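Local atomic coordinates of mitochondrial antiviral signaling protein (MAVS) (Equus caballus, PDB entry 4O9L), a protein that serves as an adaptor in antiviral innate immunity, its caspase recruitment domain (CARD) probably assembling into prion-like filaments that relay the signal. Residues 8-14 with 91-97; 31-37 with 61-65. The protein carries 1 engineered substitution. One frame throughout, in Å; residues are numbered along the deposited sequence.

Contact 1 (8-14 with 91-97); sequences EDKTFQY and VARIYHS
I94 sets its CG1 methylene squarely on the phenol ring of Y14, 3.5 Å from the ring centroid and only 10° off the normal, a CH-pi contact over the face. The two side chains meet at about a right angle, and CD1 of I94 drifts along the same face toward CD1 and CE1 of Y14. The other branch, CG2, lies anti to the backbone N of I94, points at helix 6-17 and lodges between K10 and Y14, 3.7 Å from K10 CG and close to Y14 CB. Beyond the phenol end, R93 presents the edge of its guanidinium, NH1 standing 3.7 Å from Y14 OH; the ring and guanidinium planes stand 74° apart and no hydrogen bond is formed, while NH1 of R93 makes a salt bridge to E90.

T11 fills the closest part of the helix crossing. Its CG2 meets V91 CG1 at 3.7 Å, while OG1, already bonded to A7 O, lies 3.4 Å from Y95 CA and near the plane of the Y95 ring at its edge. Y95 OH reaches on to H73 of helix 71-81.

K10 reaches the chain end. Its chain runs extended past I94 and bends at chi3, which puts NZ 3.0 Å from S97 O in a hydrogen bond from above the carbonyl plane. S97 OG turns back to I94 O at 2.6 Å, in the carbonyl plane on a lone pair, so that carbonyl accepts from both N and OG of S97.

The helix segments cross at 137°, in an antiparallel sense but well inclined, their axes 8.4 Å apart. Such packing of the first helix of the chain against the last closes the helical bundle of a CARD, a member of the death-fold superfamily.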
ATOM      1  N   GLU A   8      -1.159  -8.648  -9.635  1.00  4.06           N
ATOM      2  CA  GLU A   8      -1.689  -7.812  -8.552  1.00  3.97           C
ATOM      3  C   GLU A   8      -2.178  -8.643  -7.370  1.00  4.32           C
ATOM      4  O   GLU A   8      -1.851  -8.357  -6.226  1.00  4.59           O
ATOM      5  CB  GLU A   8      -2.804  -6.885  -9.069  1.00  4.05           C
ATOM      6  CG  GLU A   8      -2.269  -5.620  -9.744  1.00  3.72           C
ATOM      7  CD  GLU A   8      -3.355  -4.799 -10.413  1.00 11.28           C
ATOM      8  OE1 GLU A   8      -4.379  -5.380 -10.841  1.00  7.98           O
ATOM      9  OE2 GLU A   8      -3.185  -3.568 -10.508  1.00  9.08           O
ATOM     10  N   ASP A   9      -2.965  -9.666  -7.657  1.00  4.81           N
ATOM     11  CA  ASP A   9      -3.501 -10.542  -6.620  1.00  5.29           C
ATOM     12  C   ASP A   9      -2.386 -11.234  -5.845  1.00  5.31           C
ATOM     13  O   ASP A   9      -2.412 -11.291  -4.607  1.00  5.45           O
ATOM     14  CB  ASP A   9      -4.413 -11.586  -7.253  1.00  5.92           C
ATOM     15  CG  ASP A   9      -4.853 -12.646  -6.263  1.00 12.01           C
ATOM     16  OD1 ASP A   9      -5.601 -12.311  -5.328  1.00  6.73           O
ATOM     17  OD2 ASP A   9      -4.453 -13.819  -6.422  1.00 13.48           O
ATOM     18  N   LYS A  10      -1.408 -11.755  -6.582  1.00  5.24           N
ATOM     19  CA  LYS A  10      -0.246 -12.414  -5.988  1.00  8.64           C
ATOM     20  C   LYS A  10       0.488 -11.466  -5.052  1.00  8.64           C
ATOM     21  O   LYS A  10       0.921 -11.853  -3.955  1.00  5.21           O
ATOM     22  CB  LYS A  10       0.704 -12.890  -7.093  1.00  9.47           C
ATOM     23  CG  LYS A  10       2.044 -13.391  -6.587  1.00 13.06           C
ATOM     24  CD  LYS A  10       2.926 -13.861  -7.738  1.00 16.66           C
ATOM     25  CE  LYS A  10       2.257 -14.984  -8.536  1.00 19.72           C
ATOM     26  NZ  LYS A  10       2.833 -15.073  -9.910  1.00 20.20           N
ATOM     27  N   THR A  11       0.609 -10.216  -5.482  1.00  5.19           N
ATOM     28  CA  THR A  11       1.259  -9.189  -4.677  1.00  4.09           C
ATOM     29  C   THR A  11       0.441  -8.880  -3.419  1.00  4.21           C
ATOM     30  O   THR A  11       0.987  -8.843  -2.316  1.00  4.28           O
ATOM     31  CB  THR A  11       1.499  -7.900  -5.486  1.00  3.91           C
ATOM     32  OG1 THR A  11       2.251  -8.216  -6.663  1.00  3.69           O
ATOM     33  CG2 THR A  11       2.284  -6.856  -4.649  1.00  3.37           C
ATOM     34  N   PHE A  12      -0.867  -8.680  -3.582  1.00  4.30           N
ATOM     35  CA  PHE A  12      -1.720  -8.429  -2.430  1.00  5.58           C
ATOM     36  C   PHE A  12      -1.634  -9.575  -1.417  1.00  8.22           C
ATOM     37  O   PHE A  12      -1.558  -9.349  -0.204  1.00  6.34           O
ATOM     38  CB  PHE A  12      -3.171  -8.191  -2.853  1.00  4.66           C
ATOM     39  CG  PHE A  12      -4.083  -7.884  -1.694  1.00  6.07           C
ATOM     40  CD1 PHE A  12      -4.166  -6.594  -1.188  1.00  5.50           C
ATOM     41  CD2 PHE A  12      -4.834  -8.888  -1.101  1.00  6.51           C
ATOM     42  CE1 PHE A  12      -4.994  -6.305  -0.101  1.00  9.56           C
ATOM     43  CE2 PHE A  12      -5.659  -8.613  -0.012  1.00  9.16           C
ATOM     44  CZ  PHE A  12      -5.749  -7.330   0.483  1.00 10.99           C
ATOM     45  N   GLN A  13      -1.630 -10.806  -1.914  1.00  7.06           N
ATOM     46  CA  GLN A  13      -1.583 -11.962  -1.028  1.00  9.07           C
ATOM     47  C   GLN A  13      -0.245 -12.056  -0.300  1.00  6.05           C
ATOM     48  O   GLN A  13      -0.180 -12.466   0.862  1.00  8.45           O
ATOM     49  CB  GLN A  13      -1.885 -13.251  -1.803  1.00 10.38           C
ATOM     50  CG  GLN A  13      -3.297 -13.300  -2.411  1.00 13.52           C
ATOM     51  CD  GLN A  13      -4.406 -13.037  -1.392  1.00 21.98           C
ATOM     52  OE1 GLN A  13      -4.328 -13.473  -0.238  1.00 25.81           O
ATOM     53  NE2 GLN A  13      -5.452 -12.330  -1.822  1.00 24.91           N
ATOM     54  N   TYR A  14       0.821 -11.665  -0.981  1.00  9.26           N
ATOM     55  CA  TYR A  14       2.137 -11.647  -0.365  1.00  8.24           C
ATOM     56  C   TYR A  14       2.168 -10.653   0.795  1.00  8.40           C
ATOM     57  O   TYR A  14       2.634 -10.987   1.892  1.00  6.25           O
ATOM     58  CB  TYR A  14       3.214 -11.302  -1.398  1.00  5.28           C
ATOM     59  CG  TYR A  14       4.579 -11.067  -0.788  1.00 10.73           C
ATOM     60  CD1 TYR A  14       5.399 -12.131  -0.424  1.00 14.28           C
ATOM     61  CD2 TYR A  14       5.049  -9.776  -0.578  1.00 20.90           C
ATOM     62  CE1 TYR A  14       6.666 -11.908   0.135  1.00 21.47           C
ATOM     63  CE2 TYR A  14       6.306  -9.539  -0.018  1.00 21.00           C
ATOM     64  CZ  TYR A  14       7.108 -10.604   0.336  1.00 24.25           C
ATOM     65  OH  TYR A  14       8.354 -10.356   0.886  1.00 26.88           O
ATOM     66  N   VAL A  91       8.425  -6.130  -3.058  1.00  3.77           N
ATOM     67  CA  VAL A  91       7.106  -6.066  -3.694  1.00  4.59           C
ATOM     68  C   VAL A  91       7.250  -6.216  -5.204  1.00  5.48           C
ATOM     69  O   VAL A  91       6.506  -6.968  -5.822  1.00  4.60           O
ATOM     70  CB  VAL A  91       6.366  -4.735  -3.356  1.00  3.18           C
ATOM     71  CG1 VAL A  91       5.116  -4.547  -4.239  1.00  2.96           C
ATOM     72  CG2 VAL A  91       5.963  -4.703  -1.899  1.00  3.30           C
ATOM     73  N   ALA A  92       8.209  -5.504  -5.799  1.00  3.28           N
ATOM     74  CA  ALA A  92       8.448  -5.631  -7.235  1.00  3.20           C
ATOM     75  C   ALA A  92       8.848  -7.059  -7.616  1.00  6.14           C
ATOM     76  O   ALA A  92       8.451  -7.566  -8.668  1.00  3.42           O
ATOM     77  CB  ALA A  92       9.512  -4.656  -7.694  1.00  3.22           C
ATOM     78  N   ARG A  93       9.666  -7.691  -6.778  1.00  3.83           N
ATOM     79  CA  ARG A  93      10.105  -9.058  -7.050  1.00  5.53           C
ATOM     80  C   ARG A  93       8.909 -10.025  -7.085  1.00  4.27           C
ATOM     81  O   ARG A  93       8.815 -10.871  -7.983  1.00  4.40           O
ATOM     82  CB  ARG A  93      11.159  -9.487  -6.027  1.00 10.57           C
ATOM     83  CG  ARG A  93      11.799 -10.837  -6.283  1.00 26.79           C
ATOM     84  CD  ARG A  93      12.475 -11.323  -5.009  1.00 37.00           C
ATOM     85  NE  ARG A  93      11.688 -10.930  -3.841  1.00 46.00           N
ATOM     86  CZ  ARG A  93      10.790 -11.704  -3.234  1.00 46.88           C
ATOM     87  NH1 ARG A  93      10.119 -11.237  -2.188  1.00 42.68           N
ATOM     88  NH2 ARG A  93      10.570 -12.944  -3.665  1.00 47.16           N
ATOM     89  N   ILE A  94       7.983  -9.888  -6.137  1.00  4.24           N
ATOM     90  CA  ILE A  94       6.782 -10.739  -6.134  1.00  4.39           C
ATOM     91  C   ILE A  94       5.905 -10.471  -7.365  1.00  4.52           C
ATOM     92  O   ILE A  94       5.451 -11.402  -8.029  1.00  4.32           O
ATOM     93  CB  ILE A  94       5.942 -10.557  -4.846  1.00  6.24           C
ATOM     94  CG1 ILE A  94       6.718 -11.071  -3.629  1.00  7.83           C
ATOM     95  CG2 ILE A  94       4.614 -11.286  -4.958  1.00  8.76           C
ATOM     96  CD1 ILE A  94       7.070 -12.557  -3.702  1.00 11.37           C
ATOM     97  N   TYR A  95       5.681  -9.195  -7.665  1.00  3.67           N
ATOM     98  CA  TYR A  95       4.846  -8.801  -8.794  1.00  3.76           C
ATOM     99  C   TYR A  95       5.320  -9.428 -10.103  1.00  6.10           C
ATOM    100  O   TYR A  95       4.509  -9.862 -10.928  1.00  7.76           O
ATOM    101  CB  TYR A  95       4.841  -7.283  -8.920  1.00  3.12           C
ATOM    102  CG  TYR A  95       4.054  -6.765 -10.098  1.00  3.40           C
ATOM    103  CD1 TYR A  95       2.689  -6.546  -9.996  1.00  6.55           C
ATOM    104  CD2 TYR A  95       4.679  -6.482 -11.312  1.00  5.57           C
ATOM    105  CE1 TYR A  95       1.961  -6.062 -11.070  1.00  6.57           C
ATOM    106  CE2 TYR A  95       3.956  -5.996 -12.391  1.00  2.93           C
ATOM    107  CZ  TYR A  95       2.604  -5.789 -12.261  1.00  6.98           C
ATOM    108  OH  TYR A  95       1.881  -5.312 -13.325  1.00 14.99           O
ATOM    109  N   HIS A  96       6.635  -9.466 -10.297  1.00  3.58           N
ATOM    110  CA  HIS A  96       7.196  -9.990 -11.545  1.00  3.66           C
ATOM    111  C   HIS A  96       7.445 -11.496 -11.522  1.00  8.42           C
ATOM    112  O   HIS A  96       7.882 -12.061 -12.529  1.00 11.15           O
ATOM    113  CB  HIS A  96       8.495  -9.259 -11.912  1.00  3.57           C
ATOM    114  CG  HIS A  96       8.288  -7.838 -12.331  1.00  4.48           C
ATOM    115  ND1 HIS A  96       7.651  -7.501 -13.507  1.00  5.96           N
ATOM    116  CD2 HIS A  96       8.623  -6.666 -11.737  1.00  8.95           C
ATOM    117  CE1 HIS A  96       7.605  -6.185 -13.621  1.00  9.52           C
ATOM    118  NE2 HIS A  96       8.189  -5.654 -12.558  1.00  8.39           N
ATOM    119  N   SER A  97       7.184 -12.140 -10.383  1.00  7.89           N
ATOM    120  CA  SER A  97       7.422 -13.579 -10.228  1.00 11.45           C
ATOM    121  C   SER A  97       6.349 -14.455 -10.902  1.00 15.38           C
ATOM    122  O   SER A  97       5.266 -13.976 -11.280  1.00 15.60           O
ATOM    123  CB  SER A  97       7.539 -13.955  -8.739  1.00 16.07           C
ATOM    124  OG  SER A  97       6.274 -13.902  -8.080  1.00 13.76           O
TER

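Contact 2 (31-37 with 61-65); sequences LPYLSCL and LFTSL
L61 points its CD1 methyl into a group of three leucines from 31-37. L34 CD1 meets it tip to tip at 3.9 Å, the L31 side chain runs past that of L61 in the opposite direction, CD2 to L61 CD1 3.9 Å, and L37 CD1 comes across at about a right angle. Having CG anti to the backbone N (chi1 177°) directs the isobutyl group of L61 out from its helix. S64 directs its hydroxyl elsewhere: OG is hydrogen-bonded to E60 O and to NH2 of R44.

One turn on from L61, L65 likewise works through a single methyl. Its CD2 sits 3.5 Å from C36 SG, 3.8 Å from L37 CD2 and 4.0 Å from L34 CD2. L37 divides its methyls between L61 (CD1) and L65 (CD2), whereas L34 CD1 touches both leucines and L34 CD2 only L65. No hydrogen bond crosses; the fit is wholly apolar. The loop backbone is tightly folded: a 3-10 segment at 31-33, an inverse gamma turn centred on L34, and a type I beta turn from L34 to L37, consistent with its leucines gathering on one side.

L34 also touches S74 and A78 of helix 71-81, and L31 and L61 both touch L45. The cluster thus belongs to the leucine-rich hydrophobic core of the CARD helical bundle, where an interhelical loop packs onto helix 39-66.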
ATOM      1  N   LEU A  31       0.798   8.232   2.494  1.00  3.43           N
ATOM      2  CA  LEU A  31      -0.445   8.601   1.792  1.00  4.81           C
ATOM      3  C   LEU A  31      -0.302   9.589   0.607  1.00  6.12           C
ATOM      4  O   LEU A  31      -0.811   9.309  -0.479  1.00  5.73           O
ATOM      5  CB  LEU A  31      -1.518   9.109   2.772  1.00  3.71           C
ATOM      6  CG  LEU A  31      -2.267   8.096   3.636  1.00  3.67           C
ATOM      7  CD1 LEU A  31      -3.223   8.807   4.599  1.00  3.79           C
ATOM      8  CD2 LEU A  31      -3.043   7.109   2.768  1.00  6.93           C
ATOM      9  N   PRO A  32       0.385  10.738   0.808  1.00  4.12           N
ATOM     10  CA  PRO A  32       0.421  11.706  -0.295  1.00  6.53           C
ATOM     11  C   PRO A  32       1.193  11.198  -1.514  1.00  6.60           C
ATOM     12  O   PRO A  32       1.047  11.774  -2.597  1.00 10.76           O
ATOM     13  CB  PRO A  32       1.156  12.914   0.312  1.00  5.53           C
ATOM     14  CG  PRO A  32       1.157  12.689   1.792  1.00  7.89           C
ATOM     15  CD  PRO A  32       1.159  11.217   1.970  1.00  4.50           C
ATOM     16  N   TYR A  33       2.014  10.161  -1.349  1.00  4.07           N
ATOM     17  CA  TYR A  33       2.786   9.629  -2.473  1.00  8.08           C
ATOM     18  C   TYR A  33       2.007   8.633  -3.331  1.00  5.60           C
ATOM     19  O   TYR A  33       2.388   8.358  -4.470  1.00  7.21           O
ATOM     20  CB  TYR A  33       4.084   8.976  -1.978  1.00  7.32           C
ATOM     21  CG  TYR A  33       5.078   9.953  -1.406  1.00  7.69           C
ATOM     22  CD1 TYR A  33       5.826  10.782  -2.241  1.00  7.67           C
ATOM     23  CD2 TYR A  33       5.267  10.057  -0.033  1.00  5.59           C
ATOM     24  CE1 TYR A  33       6.743  11.691  -1.716  1.00  9.97           C
ATOM     25  CE2 TYR A  33       6.186  10.957   0.499  1.00  8.14           C
ATOM     26  CZ  TYR A  33       6.913  11.770  -0.349  1.00 12.34           C
ATOM     27  OH  TYR A  33       7.819  12.660   0.169  1.00 21.24           O
ATOM     28  N   LEU A  34       0.929   8.081  -2.778  1.00  3.59           N
ATOM     29  CA  LEU A  34       0.154   7.050  -3.462  1.00  3.44           C
ATOM     30  C   LEU A  34      -0.817   7.693  -4.440  1.00  3.78           C
ATOM     31  O   LEU A  34      -1.985   7.908  -4.114  1.00  6.66           O
ATOM     32  CB  LEU A  34      -0.597   6.184  -2.436  1.00  3.25           C
ATOM     33  CG  LEU A  34       0.331   5.396  -1.495  1.00  3.01           C
ATOM     34  CD1 LEU A  34      -0.403   4.926  -0.238  1.00  4.78           C
ATOM     35  CD2 LEU A  34       0.948   4.197  -2.210  1.00  5.20           C
ATOM     36  N   SER A  35      -0.327   8.008  -5.637  1.00  3.96           N
ATOM     37  CA  SER A  35      -1.098   8.762  -6.628  1.00  4.43           C
ATOM     38  C   SER A  35      -2.334   8.020  -7.139  1.00  4.48           C
ATOM     39  O   SER A  35      -3.172   8.604  -7.830  1.00  4.96           O
ATOM     40  CB  SER A  35      -0.194   9.190  -7.798  1.00  4.81           C
ATOM     41  OG  SER A  35       0.361   8.061  -8.473  1.00  4.38           O
ATOM     42  N   CYS A  36      -2.451   6.733  -6.810  1.00  4.10           N
ATOM     43  CA  CYS A  36      -3.592   5.949  -7.266  1.00  4.23           C
ATOM     44  C   CYS A  36      -4.803   6.170  -6.384  1.00  8.53           C
ATOM     45  O   CYS A  36      -5.913   5.866  -6.791  1.00  5.92           O
ATOM     46  CB  CYS A  36      -3.270   4.454  -7.333  1.00  3.87           C
ATOM     47  SG  CYS A  36      -2.932   3.702  -5.727  1.00  7.31           S
ATOM     48  N   LEU A  37      -4.587   6.707  -5.183  1.00  7.69           N
ATOM     49  CA  LEU A  37      -5.694   7.032  -4.285  1.00  6.40           C
ATOM     50  C   LEU A  37      -6.422   8.298  -4.752  1.00 11.29           C
ATOM     51  O   LEU A  37      -5.806   9.222  -5.288  1.00 11.10           O
ATOM     52  CB  LEU A  37      -5.186   7.214  -2.843  1.00  5.21           C
ATOM     53  CG  LEU A  37      -4.517   5.978  -2.241  1.00  4.60           C
ATOM     54  CD1 LEU A  37      -4.030   6.235  -0.815  1.00  7.18           C
ATOM     55  CD2 LEU A  37      -5.514   4.814  -2.256  1.00 11.34           C
ATOM     56  N   LEU A  61      -5.422   0.491   4.498  1.00  6.74           N
ATOM     57  CA  LEU A  61      -4.701   1.081   3.372  1.00  7.26           C
ATOM     58  C   LEU A  61      -4.503   0.072   2.230  1.00  5.22           C
ATOM     59  O   LEU A  61      -4.723   0.390   1.058  1.00  6.01           O
ATOM     60  CB  LEU A  61      -3.347   1.636   3.832  1.00  3.33           C
ATOM     61  CG  LEU A  61      -2.452   2.216   2.724  1.00  4.50           C
ATOM     62  CD1 LEU A  61      -3.177   3.336   1.979  1.00  7.22           C
ATOM     63  CD2 LEU A  61      -1.122   2.727   3.281  1.00  6.04           C
ATOM     64  N   PHE A  62      -4.103  -1.149   2.574  1.00  3.65           N
ATOM     65  CA  PHE A  62      -3.839  -2.155   1.544  1.00  3.68           C
ATOM     66  C   PHE A  62      -5.111  -2.576   0.820  1.00  3.98           C
ATOM     67  O   PHE A  62      -5.122  -2.695  -0.413  1.00  4.12           O
ATOM     68  CB  PHE A  62      -3.071  -3.355   2.121  1.00  6.73           C
ATOM     69  CG  PHE A  62      -1.628  -3.041   2.472  1.00  8.30           C
ATOM     70  CD1 PHE A  62      -0.787  -2.430   1.537  1.00  3.27           C
ATOM     71  CD2 PHE A  62      -1.118  -3.343   3.731  1.00  9.90           C
ATOM     72  CE1 PHE A  62       0.546  -2.138   1.849  1.00  3.17           C
ATOM     73  CE2 PHE A  62       0.216  -3.053   4.058  1.00  6.81           C
ATOM     74  CZ  PHE A  62       1.045  -2.445   3.115  1.00  5.14           C
ATOM     75  N   THR A  63      -6.199  -2.777   1.560  1.00  4.35           N
ATOM     76  CA  THR A  63      -7.460  -3.120   0.896  1.00  7.30           C
ATOM     77  C   THR A  63      -7.999  -1.926   0.101  1.00  6.03           C
ATOM     78  O   THR A  63      -8.651  -2.099  -0.934  1.00  5.81           O
ATOM     79  CB  THR A  63      -8.515  -3.748   1.862  1.00 11.02           C
ATOM     80  OG1 THR A  63      -8.884  -2.805   2.863  1.00 12.47           O
ATOM     81  CG2 THR A  63      -7.938  -4.963   2.551  1.00 14.04           C
ATOM     82  N   SER A  64      -7.706  -0.713   0.563  1.00  4.47           N
ATOM     83  CA  SER A  64      -8.075   0.477  -0.205  1.00  4.49           C
ATOM     84  C   SER A  64      -7.266   0.576  -1.498  1.00  4.24           C
ATOM     85  O   SER A  64      -7.808   0.902  -2.557  1.00  6.78           O
ATOM     86  CB  SER A  64      -7.897   1.752   0.627  1.00  5.86           C
ATOM     87  OG  SER A  64      -8.842   1.785   1.681  1.00  8.82           O
ATOM     88  N   LEU A  65      -5.968   0.303  -1.404  1.00  3.85           N
ATOM     89  CA  LEU A  65      -5.093   0.343  -2.577  1.00  5.14           C
ATOM     90  C   LEU A  65      -5.570  -0.652  -3.632  1.00  3.85           C
ATOM     91  O   LEU A  65      -5.661  -0.336  -4.815  1.00  4.20           O
ATOM     92  CB  LEU A  65      -3.641   0.052  -2.169  1.00  3.28           C
ATOM     93  CG  LEU A  65      -2.860   1.202  -1.511  1.00  3.10           C
ATOM     94  CD1 LEU A  65      -1.543   0.690  -0.937  1.00  3.74           C
ATOM     95  CD2 LEU A  65      -2.595   2.327  -2.515  1.00  3.09           C
TER

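How the contacts relate
The centres of the two contacts lie about 16 Å apart in one compact CARD. Contact 1 joins the two ends of the chain, helix 6-17 and helix 85-96, and sits toward the outside, whereas contact 2 lies nearer the middle, between the loop after helix 27-30 and helix 39-66. Both segments of contact 2 fall in sequence between those of contact 1, so the terminal helices enclose it along the chain. Segments 8-14 and 61-65 touch through residues outside the two interfaces: F12, whose CB points away from helix 85-96, packs CE1 on F62 O at 3.6 Å and CZ on T63 CG2. Helix 71-81 borders both, linking the partly buried contact 1 to the buried contact 2.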